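Local coordinates for protein KLLA0B12012p (Kluyveromyces lactis, PDB 6Y3P) that is a direct partner of the mRNA decapping enzyme Dcp2 and, through this C-terminal ATP-grasp domain, probably binds ATP, at residues K83-H88 and D315-R320; K78-K83 and E306-A311; N72-R77 and G225-F230. All coordinates share one frame; numbering follows the deposited sequence.

In the fold
From the N terminus, the chain first meets 72-77, the loop after strand 69-71. Interaction 3 closes it onto 225-230, the hairpin turn after strand 215-224 and the start of strand 228-239. Next comes 78-83, with the short helix 78-81, which interaction 2 joins to 306-311 on the long helix 290-313. The start of helix 83-95 follows, and interaction 1 ties it to 315-320, the loop leaving that same long helix. All three closures cross, because the second segments follow in the same order as the first. Together they bind the region 72-88 to helix 290-313 and to the antiparallel sheet that holds strands 215-224, 228-239 and 326-335. Phe319 links all three, touching Tyr74, Phe308 and Ala311.

Interaction 1 (K83-H88 and D315-R320); sequences KHYLSH and DRLNFR
ND1 of His88 receives a weak hydrogen bond from Arg316 NH2, 2.9 Å long but bent, with an angle at the hydrogen of 123°. In this ATP-grasp domain of the tubulin-tyrosine ligase family, the contact lies at the surface and joins the first turns of helix 83-95 to the loop that leaves helix 290-313 on its way to strand 326-335. The guanidinium and the imidazole stand almost perpendicular, their planes 79° apart. Arg316 NH1 lies in the plane of the imidazole at its edge, while the CB of His88 sits over one face of the guanidinium, 3.4 Å from Arg316 NH1. The arginine gets there by a bend at chi3 (84°), which swings its end across to the helix. The nearby arginine charge would probably disfavour a protonated imidazole.

One helical turn back, the contact becomes apolar. The Tyr85 ring meets Leu317 CD1 obliquely, and the same methyl also lies against the Lys78 chain, while CD2 turns to Ala79 in the preceding short helix; Lys78 in turn makes a cation-pi contact with the tyrosine ring. Along the helix the aromatic groups lean on one another. His84 ND1 is 3.5 Å above one face of the Tyr85 ring, and His88 CD2 lies 3.6 Å above a face of the His84 ring, both displaced toward the rim. Between the segments, Leu317 CD1 comes closest to Tyr85 at CD1, 3.7 Å away.

Interaction 2 (K78-K83 and E306-A311); sequences KAIIRK and ELFKAA
Two methyl groups of Ile80 make the apolar contacts, each reaching a different residue of the long helix. CD1 comes to Phe308, 3.6 Å from CZ and 3.8 Å from CE1 of its ring, meeting the ring obliquely while the two side chains cross at about a right angle. CG2 meets the CB of Ala311, also at 3.6 Å. The division follows from the first torsion (chi1 78°), which puts CG1 in the crowded position between the backbone N and the carbonyl carbon and turns CG2 anti to that carbon; this points CD1 at the Phe308 ring and leaves CG2 facing Ala311. Phe308 itself is set edge-to-face against Phe319 and leans on Phe331 of strand 326-335.

This is a buried helix-helix contact in the ATP-grasp domain, in which the single turn 78-81 lies against helix 290-313. Leu307 points toward the short helix and also packs against Leu86 and Ile90 of helix 83-95 and against Leu343 and Val346 of strand 341-347, and Val346 touches Ile80 as well.

The backbone bonds run within each side. Arg82 N closes the short helix on Lys78 O at 3.1 Å, and Arg82 both ends that helix and stands at the N-cap of the next. In the long helix, Ala311 N bonds to Leu307 O at 2.9 Å. Beyond the apolar patch, OE1 of the buried Glu306 is held by two hydroxyls, of Tyr93 and Ser100.

Interaction 3 (N72-R77 and G225-F230); sequences NSYIYR and GDLQVF
Tyr74 and Gly225 keep their backbones well apart, with 9.0 Å between CA atoms at the nearest pair, and the tyrosine side chain spans most of the gap. Its CG lies anti to the carbonyl carbon (chi1 -74°), which sends the ring toward the hairpin turn. There Tyr74 OH donates a hydrogen bond of 2.7 Å to Gly225 O. The hydroxyl approaches in the carbonyl plane on a lone pair, with a C=O...donor angle of 126°, and Gly225 O in turn lies at the ring edge, near the ring plane, 3.5 Å from Tyr74 CE2. The methyl CD1 of Leu227 comes to 3.9 Å from Tyr74 OH, adding an apolar neighbour.

The turn that offers this carbonyl is unusual: Gly225 has a positive phi, which favours glycine, and the peptide bond before Leu227 is cis. A phenylalanine in place of Tyr74 lacks the hydroxyl, and would probably leave the carbonyl of the buried Gly225 without this hydrogen-bond partner and the turn less firmly tied to the loop. The tyrosine's own backbone is held as well: Ser73 OG donates to Tyr74 O at 3.1 Å, and Tyr74 N bonds to Glu327 OE1, a carboxylate that also forms a salt bridge with Arg77.

In the fold, the contact fastens the loop between strand 69-71 and helix 78-81 to the hairpin of strands 215-224 and 228-239, in the sheet that also holds strand 326-335; the Tyr74 ring rests against Cys223 and meets Phe319, from the loop after helix 290-313, with planes at about 55°.

Interaction 1 (K83-H88 and D315-R320)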
loop_
_atom_site.group_PDB
_atom_site.type_symbol
_atom_site.label_atom_id
_atom_site.label_comp_id
_atom_site.label_asym_id
_atom_site.label_seq_id
_atom_site.Cartn_x
_atom_site.Cartn_y
_atom_site.Cartn_z
ATOM N N LYS A 83 7.108 -3.761 -4.304
ATOM C CA LYS A 83 6.329 -3.689 -5.552
ATOM C C LYS A 83 6.801 -4.691 -6.632
ATOM O O LYS A 83 5.963 -5.143 -7.409
ATOM C CB LYS A 83 6.245 -2.230 -6.085
ATOM C CG LYS A 83 5.286 -1.958 -7.278
ATOM C CD LYS A 83 3.938 -2.725 -7.266
ATOM C CE LYS A 83 3.264 -2.840 -8.625
ATOM N NZ LYS A 83 2.566 -1.579 -9.034
ATOM N N HIS A 84 8.086 -5.107 -6.647
ATOM C CA HIS A 84 8.506 -6.111 -7.627
ATOM C C HIS A 84 7.916 -7.469 -7.213
ATOM O O HIS A 84 7.264 -8.147 -8.017
ATOM C CB HIS A 84 10.042 -6.163 -7.782
ATOM C CG HIS A 84 10.547 -7.332 -8.586
ATOM N ND1 HIS A 84 10.889 -8.535 -7.980
ATOM C CD2 HIS A 84 10.756 -7.447 -9.921
ATOM C CE1 HIS A 84 11.280 -9.340 -8.958
ATOM N NE2 HIS A 84 11.228 -8.730 -10.142
ATOM N N TYR A 85 8.062 -7.801 -5.934
ATOM C CA TYR A 85 7.605 -9.053 -5.354
ATOM C C TYR A 85 6.076 -9.145 -5.261
ATOM O O TYR A 85 5.535 -10.230 -5.484
ATOM C CB TYR A 85 8.321 -9.286 -4.019
ATOM C CG TYR A 85 9.785 -9.575 -4.266
ATOM C CD1 TYR A 85 10.222 -10.870 -4.534
ATOM C CD2 TYR A 85 10.713 -8.538 -4.385
ATOM C CE1 TYR A 85 11.554 -11.138 -4.850
ATOM C CE2 TYR A 85 12.047 -8.791 -4.714
ATOM C CZ TYR A 85 12.470 -10.098 -4.923
ATOM O OH TYR A 85 13.793 -10.385 -5.191
ATOM N N LEU A 86 5.384 -8.000 -5.036
ATOM C CA LEU A 86 3.924 -7.874 -4.989
ATOM C C LEU A 86 3.364 -8.397 -6.303
ATOM O O LEU A 86 2.478 -9.254 -6.280
ATOM C CB LEU A 86 3.488 -6.394 -4.774
ATOM C CG LEU A 86 1.987 -6.115 -4.644
ATOM C CD1 LEU A 86 1.422 -6.695 -3.343
ATOM C CD2 LEU A 86 1.702 -4.621 -4.693
ATOM N N SER A 87 3.933 -7.909 -7.439
ATOM C CA SER A 87 3.579 -8.303 -8.797
ATOM C C SER A 87 3.648 -9.806 -8.923
ATOM O O SER A 87 2.647 -10.410 -9.297
ATOM C CB SER A 87 4.485 -7.621 -9.821
ATOM O OG SER A 87 3.820 -6.550 -10.478
ATOM N N HIS A 88 4.761 -10.420 -8.477
ATOM C CA HIS A 88 4.947 -11.869 -8.519
ATOM C C HIS A 88 3.933 -12.603 -7.683
ATOM O O HIS A 88 3.392 -13.600 -8.150
ATOM C CB HIS A 88 6.379 -12.271 -8.170
ATOM C CG HIS A 88 7.334 -12.039 -9.299
ATOM N ND1 HIS A 88 7.520 -12.991 -10.297
ATOM C CD2 HIS A 88 8.090 -10.950 -9.585
ATOM C CE1 HIS A 88 8.397 -12.462 -11.138
ATOM N NE2 HIS A 88 8.769 -11.235 -10.754
ATOM N N ASP A 315 3.223 -20.503 -3.483
ATOM C CA ASP A 315 4.200 -21.598 -3.492
ATOM C C ASP A 315 5.634 -21.046 -3.549
ATOM O O ASP A 315 6.594 -21.818 -3.447
ATOM C CB ASP A 315 3.939 -22.543 -4.685
ATOM C CG ASP A 315 2.475 -22.741 -5.042
ATOM O OD1 ASP A 315 1.849 -21.775 -5.546
ATOM O OD2 ASP A 315 1.966 -23.870 -4.854
ATOM N N ARG A 316 5.761 -19.707 -3.725
ATOM C CA ARG A 316 7.007 -18.926 -3.782
ATOM C C ARG A 316 7.155 -18.139 -2.446
ATOM O O ARG A 316 6.622 -18.583 -1.420
ATOM C CB ARG A 316 6.989 -17.941 -4.985
ATOM C CG ARG A 316 6.262 -18.416 -6.245
ATOM C CD ARG A 316 5.918 -17.250 -7.157
ATOM N NE ARG A 316 7.041 -16.887 -8.024
ATOM C CZ ARG A 316 6.965 -16.043 -9.048
ATOM N NH1 ARG A 316 5.811 -15.460 -9.353
ATOM N NH2 ARG A 316 8.039 -15.781 -9.781
ATOM N N LEU A 317 7.883 -16.988 -2.469
ATOM C CA LEU A 317 8.093 -16.084 -1.333
ATOM C C LEU A 317 6.715 -15.695 -0.802
ATOM O O LEU A 317 5.887 -15.192 -1.570
ATOM C CB LEU A 317 8.836 -14.818 -1.813
ATOM C CG LEU A 317 9.710 -14.059 -0.814
ATOM C CD1 LEU A 317 10.524 -13.016 -1.520
ATOM C CD2 LEU A 317 8.895 -13.361 0.264
ATOM N N ASN A 318 6.450 -15.960 0.484
ATOM C CA ASN A 318 5.142 -15.656 1.056
ATOM C C ASN A 318 5.180 -14.834 2.346
ATOM O O ASN A 318 6.220 -14.695 2.990
ATOM C CB ASN A 318 4.288 -16.928 1.246
ATOM C CG ASN A 318 4.900 -18.108 1.949
ATOM O OD1 ASN A 318 5.921 -18.017 2.647
ATOM N ND2 ASN A 318 4.244 -19.254 1.794
ATOM N N PHE A 319 4.014 -14.250 2.681
ATOM C CA PHE A 319 3.761 -13.478 3.887
ATOM C C PHE A 319 3.522 -14.505 4.974
ATOM O O PHE A 319 2.679 -15.384 4.793
ATOM C CB PHE A 319 2.526 -12.589 3.684
ATOM C CG PHE A 319 2.052 -11.842 4.904
ATOM C CD1 PHE A 319 2.745 -10.733 5.374
ATOM C CD2 PHE A 319 0.897 -12.229 5.569
ATOM C CE1 PHE A 319 2.309 -10.046 6.508
ATOM C CE2 PHE A 319 0.448 -11.525 6.688
ATOM C CZ PHE A 319 1.160 -10.446 7.154
ATOM N N ARG A 320 4.319 -14.455 6.063
ATOM C CA ARG A 320 4.204 -15.407 7.169
ATOM C C ARG A 320 3.611 -14.707 8.372
ATOM O O ARG A 320 4.326 -14.002 9.096
ATOM C CB ARG A 320 5.545 -16.088 7.509
ATOM C CG ARG A 320 6.135 -16.875 6.343
ATOM C CD ARG A 320 7.278 -17.784 6.745
ATOM N NE ARG A 320 7.938 -18.348 5.567
ATOM C CZ ARG A 320 7.572 -19.476 4.962
ATOM N NH1 ARG A 320 6.549 -20.186 5.428
ATOM N NH2 ARG A 320 8.223 -19.903 3.890
#

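Interaction 2 (K78-K83 and E306-A311)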
loop_
_atom_site.group_PDB
_atom_site.type_symbol
_atom_site.label_atom_id
_atom_site.label_comp_id
_atom_site.label_asym_id
_atom_site.label_seq_id
_atom_site.Cartn_x
_atom_site.Cartn_y
_atom_site.Cartn_z
ATOM N N LYS A 78 7.923 -8.944 2.721
ATOM C CA LYS A 78 8.570 -8.525 1.463
ATOM C C LYS A 78 7.703 -8.810 0.233
ATOM O O LYS A 78 7.692 -8.016 -0.707
ATOM C CB LYS A 78 9.953 -9.200 1.344
ATOM C CG LYS A 78 10.510 -9.378 -0.061
ATOM C CD LYS A 78 12.005 -9.569 -0.026
ATOM C CE LYS A 78 12.547 -9.754 -1.410
ATOM N NZ LYS A 78 14.032 -9.710 -1.439
ATOM N N ALA A 79 6.954 -9.933 0.270
ATOM C CA ALA A 79 6.024 -10.390 -0.769
ATOM C C ALA A 79 4.877 -9.388 -1.025
ATOM O O ALA A 79 4.224 -9.493 -2.059
ATOM C CB ALA A 79 5.465 -11.763 -0.398
ATOM N N ILE A 80 4.620 -8.424 -0.102
ATOM C CA ILE A 80 3.567 -7.423 -0.318
ATOM C C ILE A 80 4.114 -5.987 -0.249
ATOM O O ILE A 80 3.645 -5.150 -1.005
ATOM C CB ILE A 80 2.269 -7.615 0.550
ATOM C CG1 ILE A 80 2.433 -7.145 2.018
ATOM C CG2 ILE A 80 1.760 -9.060 0.482
ATOM C CD1 ILE A 80 1.142 -6.892 2.753
ATOM N N ILE A 81 5.113 -5.696 0.605
ATOM C CA ILE A 81 5.636 -4.315 0.707
ATOM C C ILE A 81 6.662 -3.989 -0.396
ATOM O O ILE A 81 6.966 -2.814 -0.604
ATOM C CB ILE A 81 6.138 -3.916 2.122
ATOM C CG1 ILE A 81 7.269 -4.850 2.638
ATOM C CG2 ILE A 81 4.961 -3.827 3.097
ATOM C CD1 ILE A 81 8.170 -4.258 3.755
ATOM N N ARG A 82 7.131 -4.994 -1.149
ATOM C CA ARG A 82 8.042 -4.739 -2.265
ATOM C C ARG A 82 7.257 -4.875 -3.558
ATOM O O ARG A 82 6.779 -5.964 -3.865
ATOM C CB ARG A 82 9.268 -5.671 -2.237
ATOM C CG ARG A 82 10.233 -5.400 -1.079
ATOM C CD ARG A 82 11.288 -4.350 -1.405
ATOM N NE ARG A 82 12.170 -4.755 -2.506
ATOM C CZ ARG A 82 13.252 -5.519 -2.371
ATOM N NH1 ARG A 82 13.602 -5.987 -1.178
ATOM N NH2 ARG A 82 13.989 -5.826 -3.431
ATOM N N LYS A 83 7.108 -3.761 -4.304
ATOM C CA LYS A 83 6.329 -3.689 -5.552
ATOM C C LYS A 83 6.801 -4.691 -6.632
ATOM O O LYS A 83 5.963 -5.143 -7.409
ATOM C CB LYS A 83 6.245 -2.230 -6.085
ATOM C CG LYS A 83 5.286 -1.958 -7.278
ATOM C CD LYS A 83 3.938 -2.725 -7.266
ATOM C CE LYS A 83 3.264 -2.840 -8.625
ATOM N NZ LYS A 83 2.566 -1.579 -9.034
ATOM N N GLU A 306 -8.287 -10.672 -1.139
ATOM C CA GLU A 306 -7.682 -11.464 -2.210
ATOM C C GLU A 306 -6.170 -11.407 -2.125
ATOM O O GLU A 306 -5.520 -12.448 -2.253
ATOM C CB GLU A 306 -8.171 -10.954 -3.577
ATOM C CG GLU A 306 -9.607 -11.325 -3.904
ATOM C CD GLU A 306 -9.832 -12.821 -3.953
ATOM O OE1 GLU A 306 -9.226 -13.466 -4.838
ATOM O OE2 GLU A 306 -10.510 -13.359 -3.045
ATOM N N LEU A 307 -5.608 -10.217 -1.843
ATOM C CA LEU A 307 -4.156 -10.052 -1.707
ATOM C C LEU A 307 -3.599 -10.837 -0.545
ATOM O O LEU A 307 -2.568 -11.495 -0.691
ATOM C CB LEU A 307 -3.731 -8.572 -1.654
ATOM C CG LEU A 307 -2.222 -8.286 -1.583
ATOM C CD1 LEU A 307 -1.455 -9.035 -2.695
ATOM C CD2 LEU A 307 -1.952 -6.836 -1.705
ATOM N N PHE A 308 -4.267 -10.797 0.598
ATOM C CA PHE A 308 -3.802 -11.564 1.741
ATOM C C PHE A 308 -3.955 -13.077 1.505
ATOM O O PHE A 308 -3.078 -13.834 1.915
ATOM C CB PHE A 308 -4.430 -11.060 3.052
ATOM C CG PHE A 308 -3.637 -9.863 3.533
ATOM C CD1 PHE A 308 -2.344 -10.017 4.032
ATOM C CD2 PHE A 308 -4.138 -8.574 3.389
ATOM C CE1 PHE A 308 -1.577 -8.911 4.382
ATOM C CE2 PHE A 308 -3.368 -7.465 3.743
ATOM C CZ PHE A 308 -2.093 -7.639 4.233
ATOM N N LYS A 309 -4.974 -13.506 0.750
ATOM C CA LYS A 309 -5.116 -14.922 0.394
ATOM C C LYS A 309 -3.953 -15.326 -0.545
ATOM O O LYS A 309 -3.331 -16.378 -0.342
ATOM C CB LYS A 309 -6.467 -15.218 -0.246
ATOM C CG LYS A 309 -7.609 -15.099 0.739
ATOM C CD LYS A 309 -8.788 -15.985 0.362
ATOM C CE LYS A 309 -9.949 -15.233 -0.214
ATOM N NZ LYS A 309 -11.205 -16.014 -0.063
ATOM N N ALA A 310 -3.609 -14.436 -1.501
ATOM C CA ALA A 310 -2.501 -14.612 -2.449
ATOM C C ALA A 310 -1.182 -14.762 -1.716
ATOM O O ALA A 310 -0.506 -15.765 -1.904
ATOM C CB ALA A 310 -2.426 -13.425 -3.407
ATOM N N ALA A 311 -0.860 -13.772 -0.848
ATOM C CA ALA A 311 0.351 -13.614 -0.039
ATOM C C ALA A 311 0.671 -14.795 0.857
ATOM O O ALA A 311 1.817 -15.218 0.930
ATOM C CB ALA A 311 0.246 -12.350 0.796
#

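Interaction 3 (N72-R77 and G225-F230)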
loop_
_atom_site.group_PDB
_atom_site.type_symbol
_atom_site.label_atom_id
_atom_site.label_comp_id
_atom_site.label_asym_id
_atom_site.label_seq_id
_atom_site.Cartn_x
_atom_site.Cartn_y
_atom_site.Cartn_z
ATOM N N ASN A 72 4.286 -4.198 16.790
ATOM C CA ASN A 72 3.474 -3.614 15.724
ATOM C C ASN A 72 4.124 -3.830 14.335
ATOM O O ASN A 72 4.144 -2.936 13.496
ATOM C CB ASN A 72 3.178 -2.131 16.004
ATOM C CG ASN A 72 4.383 -1.231 15.943
ATOM O OD1 ASN A 72 5.365 -1.431 16.646
ATOM N ND2 ASN A 72 4.314 -0.186 15.132
ATOM N N SER A 73 4.637 -5.039 14.090
ATOM C CA SER A 73 5.208 -5.414 12.800
ATOM C C SER A 73 5.264 -6.914 12.648
ATOM O O SER A 73 5.434 -7.636 13.648
ATOM C CB SER A 73 6.625 -4.865 12.622
ATOM O OG SER A 73 7.036 -4.990 11.269
ATOM N N TYR A 74 5.199 -7.370 11.373
ATOM C CA TYR A 74 5.391 -8.768 11.008
ATOM C C TYR A 74 6.839 -8.917 10.565
ATOM O O TYR A 74 7.520 -7.908 10.357
ATOM C CB TYR A 74 4.411 -9.228 9.918
ATOM C CG TYR A 74 3.003 -9.429 10.420
ATOM C CD1 TYR A 74 2.100 -8.373 10.459
ATOM C CD2 TYR A 74 2.550 -10.689 10.800
ATOM C CE1 TYR A 74 0.801 -8.549 10.922
ATOM C CE2 TYR A 74 1.245 -10.883 11.250
ATOM C CZ TYR A 74 0.369 -9.810 11.297
ATOM O OH TYR A 74 -0.921 -9.989 11.728
ATOM N N ILE A 75 7.327 -10.164 10.473
ATOM C CA ILE A 75 8.709 -10.445 10.104
ATOM C C ILE A 75 8.871 -10.587 8.586
ATOM O O ILE A 75 9.724 -9.914 8.005
ATOM C CB ILE A 75 9.241 -11.654 10.906
ATOM C CG1 ILE A 75 9.444 -11.252 12.383
ATOM C CG2 ILE A 75 10.559 -12.183 10.318
ATOM C CD1 ILE A 75 9.794 -12.375 13.338
ATOM N N TYR A 76 8.057 -11.455 7.953
ATOM C CA TYR A 76 8.119 -11.743 6.520
ATOM C C TYR A 76 7.002 -11.032 5.784
ATOM O O TYR A 76 5.882 -11.533 5.730
ATOM C CB TYR A 76 8.073 -13.269 6.254
ATOM C CG TYR A 76 9.226 -14.043 6.854
ATOM C CD1 TYR A 76 10.500 -13.982 6.293
ATOM C CD2 TYR A 76 9.057 -14.805 8.002
ATOM C CE1 TYR A 76 11.574 -14.657 6.861
ATOM C CE2 TYR A 76 10.115 -15.508 8.563
ATOM C CZ TYR A 76 11.375 -15.438 7.984
ATOM O OH TYR A 76 12.427 -16.138 8.523
ATOM N N ARG A 77 7.286 -9.863 5.231
ATOM C CA ARG A 77 6.249 -9.141 4.531
ATOM C C ARG A 77 6.724 -8.552 3.179
ATOM O O ARG A 77 5.984 -7.805 2.548
ATOM C CB ARG A 77 5.610 -8.097 5.470
ATOM C CG ARG A 77 6.433 -6.875 5.777
ATOM C CD ARG A 77 7.060 -6.877 7.157
ATOM N NE ARG A 77 8.205 -5.962 7.129
ATOM C CZ ARG A 77 8.179 -4.702 7.548
ATOM N NH1 ARG A 77 9.253 -3.931 7.422
ATOM N NH2 ARG A 77 7.086 -4.206 8.111
ATOM N N GLY A 225 -2.527 -10.708 14.212
ATOM C CA GLY A 225 -2.202 -12.103 14.511
ATOM C C GLY A 225 -2.113 -13.009 13.300
ATOM O O GLY A 225 -1.652 -12.574 12.241
ATOM N N ASP A 226 -2.589 -14.284 13.451
ATOM C CA ASP A 226 -2.604 -15.278 12.379
ATOM C C ASP A 226 -4.013 -15.879 12.130
ATOM O O ASP A 226 -4.302 -16.977 12.596
ATOM C CB ASP A 226 -1.540 -16.369 12.614
ATOM C CG ASP A 226 -1.306 -17.356 11.471
ATOM O OD1 ASP A 226 -2.209 -17.498 10.596
ATOM O OD2 ASP A 226 -0.265 -18.056 11.498
ATOM N N LEU A 227 -4.861 -15.237 11.311
ATOM C CA LEU A 227 -4.701 -13.930 10.693
ATOM C C LEU A 227 -6.062 -13.302 10.569
ATOM O O LEU A 227 -6.999 -13.943 10.088
ATOM C CB LEU A 227 -4.070 -14.047 9.284
ATOM C CG LEU A 227 -3.989 -12.749 8.428
ATOM C CD1 LEU A 227 -2.790 -11.878 8.832
ATOM C CD2 LEU A 227 -3.890 -13.080 6.956
ATOM N N GLN A 228 -6.155 -12.024 10.936
ATOM C CA GLN A 228 -7.340 -11.209 10.728
ATOM C C GLN A 228 -6.909 -9.985 9.971
ATOM O O GLN A 228 -5.857 -9.410 10.271
ATOM C CB GLN A 228 -7.983 -10.815 12.037
ATOM C CG GLN A 228 -8.914 -11.889 12.581
ATOM C CD GLN A 228 -9.345 -11.511 13.962
ATOM O OE1 GLN A 228 -8.525 -11.454 14.884
ATOM N NE2 GLN A 228 -10.612 -11.139 14.111
ATOM N N VAL A 229 -7.684 -9.614 8.947
ATOM C CA VAL A 229 -7.390 -8.451 8.114
ATOM C C VAL A 229 -8.513 -7.448 8.269
ATOM O O VAL A 229 -9.679 -7.792 8.093
ATOM C CB VAL A 229 -7.080 -8.769 6.633
ATOM C CG1 VAL A 229 -6.581 -7.509 5.916
ATOM C CG2 VAL A 229 -6.061 -9.906 6.496
ATOM N N PHE A 230 -8.152 -6.220 8.655
ATOM C CA PHE A 230 -9.096 -5.163 8.928
ATOM C C PHE A 230 -8.815 -3.968 8.059
ATOM O O PHE A 230 -7.697 -3.445 8.044
ATOM C CB PHE A 230 -9.019 -4.753 10.397
ATOM C CG PHE A 230 -9.375 -5.837 11.380
ATOM C CD1 PHE A 230 -10.694 -6.043 11.762
ATOM C CD2 PHE A 230 -8.390 -6.639 11.941
ATOM C CE1 PHE A 230 -11.022 -7.034 12.679
ATOM C CE2 PHE A 230 -8.719 -7.621 12.865
ATOM C CZ PHE A 230 -10.034 -7.818 13.221
#